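Local coordinates for protein dipicolinate synthase subunit A (Bacillus halodurans, PDB 3D4O) that probably oxidises dihydrodipicolinate to dipicolinate as one subunit of dipicolinate synthase, using a nicotinamide adenine dinucleotide cofactor bound to a Rossmann-type domain, at residues M124-D127 against D128-I131. Numbering follows the deposited sequence.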
loop_
_atom_site.group_PDB
_atom_site.type_symbol
_atom_site.label_atom_id
_atom_site.label_comp_id
_atom_site.label_asym_id
_atom_site.label_seq_id
_atom_site.Cartn_x
_atom_site.Cartn_y
_atom_site.Cartn_z
HETATM N N MSE C 124 7.577 1.451 -24.365
HETATM C CA MSE C 124 6.592 0.557 -23.721
HETATM C C MSE C 124 6.043 -0.492 -24.680
HETATM O O MSE C 124 5.332 -1.396 -24.271
HETATM C CB MSE C 124 5.471 1.327 -23.019
HETATM C CG MSE C 124 5.984 2.099 -21.799
HETATM SE SE MSE C 124 6.559 0.861 -20.376
HETATM C CE MSE C 124 4.750 0.373 -19.941
ATOM N N GLU C 125 6.414 -0.390 -25.943
ATOM C CA GLU C 125 6.002 -1.398 -26.932
ATOM C C GLU C 125 6.967 -2.567 -26.943
ATOM O O GLU C 125 6.770 -3.535 -27.670
ATOM C CB GLU C 125 5.898 -0.818 -28.337
ATOM C CG GLU C 125 4.675 0.018 -28.462
ATOM C CD GLU C 125 4.503 0.635 -29.823
ATOM O OE1 GLU C 125 5.377 0.497 -30.701
ATOM O OE2 GLU C 125 3.469 1.299 -29.988
ATOM N N ARG C 126 8.044 -2.448 -26.182
ATOM C CA ARG C 126 8.998 -3.551 -26.105
ATOM C C ARG C 126 8.462 -4.428 -24.995
ATOM O O ARG C 126 8.413 -4.025 -23.837
ATOM C CB ARG C 126 10.415 -3.095 -25.808
ATOM C CG ARG C 126 10.941 -1.997 -26.728
ATOM C CD ARG C 126 12.431 -2.174 -27.000
ATOM N NE ARG C 126 13.082 -2.834 -25.877
ATOM C CZ ARG C 126 14.343 -3.231 -25.856
ATOM N NH1 ARG C 126 15.119 -3.036 -26.921
ATOM N NH2 ARG C 126 14.818 -3.824 -24.752
ATOM N N ASP C 127 8.054 -5.632 -25.333
ATOM C CA ASP C 127 7.376 -6.467 -24.336
ATOM C C ASP C 127 8.230 -6.686 -23.120
ATOM O O ASP C 127 7.721 -6.715 -21.999
ATOM C CB ASP C 127 6.872 -7.783 -24.917
ATOM C CG ASP C 127 5.795 -7.569 -25.965
ATOM O OD1 ASP C 127 4.980 -6.628 -25.807
ATOM O OD2 ASP C 127 5.795 -8.316 -26.969
ATOM N N ASP C 128 9.535 -6.776 -23.326
ATOM C CA ASP C 128 10.433 -7.009 -22.189
ATOM C C ASP C 128 10.400 -5.857 -21.208
ATOM O O ASP C 128 10.285 -6.058 -19.982
ATOM C CB ASP C 128 11.870 -7.381 -22.581
ATOM C CG ASP C 128 12.580 -6.336 -23.440
ATOM O OD1 ASP C 128 11.958 -5.452 -24.077
ATOM O OD2 ASP C 128 13.805 -6.474 -23.517
ATOM N N ILE C 129 10.479 -4.653 -21.741
ATOM C CA ILE C 129 10.494 -3.456 -20.897
ATOM C C ILE C 129 9.134 -3.337 -20.222
ATOM O O ILE C 129 9.017 -3.095 -19.015
ATOM C CB ILE C 129 10.786 -2.176 -21.700
ATOM C CG1 ILE C 129 12.197 -2.209 -22.306
ATOM C CG2 ILE C 129 10.642 -0.945 -20.813
ATOM C CD1 ILE C 129 13.285 -2.426 -21.265
ATOM N N ALA C 130 8.095 -3.568 -21.006
ATOM C CA ALA C 130 6.715 -3.483 -20.494
ATOM C C ALA C 130 6.537 -4.484 -19.332
ATOM O O ALA C 130 5.991 -4.161 -18.293
ATOM C CB ALA C 130 5.699 -3.749 -21.627
ATOM N N ILE C 131 7.054 -5.702 -19.515
ATOM C CA ILE C 131 6.959 -6.741 -18.476
ATOM C C ILE C 131 7.745 -6.349 -17.219
ATOM O O ILE C 131 7.236 -6.440 -16.102
ATOM C CB ILE C 131 7.336 -8.126 -18.995
ATOM C CG1 ILE C 131 6.213 -8.657 -19.882
ATOM C CG2 ILE C 131 7.558 -9.112 -17.827
ATOM C CD1 ILE C 131 6.586 -9.893 -20.728
#
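Asp128 OD1 draws both Arg126 and the backbone of the next residue: Ile129 N donates to it weakly at 2.9 Å, while Arg126 NE makes a weak, strongly bent bond of 3.4 Å. The firmer part of the salt bridge lies at the other oxygen, where Asp128 OD2 stands 3.1 Å from Arg126 NH2. The guanidinium and carboxylate planes are 32° apart, and the two side chains meet obliquely. With chi1 at 59°, Asp128 CG sits between its own N and carbonyl carbon, a setting that folds the acid back over the start of the helix toward the arginine. Arg126 is itself the N-cap residue, and its bent chain lays NE 3.7 Å from Ile129 CG1. An alanine here would keep the bond from Ala130 N to its carbonyl oxygen but would probably leave the Asp128 carboxylate without its cationic mate and take away the NE and NH2 atoms that lie against Ile129 CG1.

Beneath these side chains the first helical bonds are regular: Ala130 N donates to Arg126 O at 2.9 Å, nearly straight at 172°, and Ile131 N to Asp127 O at 2.8 Å. Ala130 CB lies 3.6 Å from Met124 O, in the 3-10 segment before the helix.

The example illustrates a charged helix start at a domain junction. Strand 119-122, the outermost strand, within this chain, of one parallel sheet, leads here into helix 127-148; Arg126 and Ile129 rest on helix 274-289, while Asp127 OD1 pairs with Arg165 at the start of helix 165-176, which belongs to the second Rossmann-like unit.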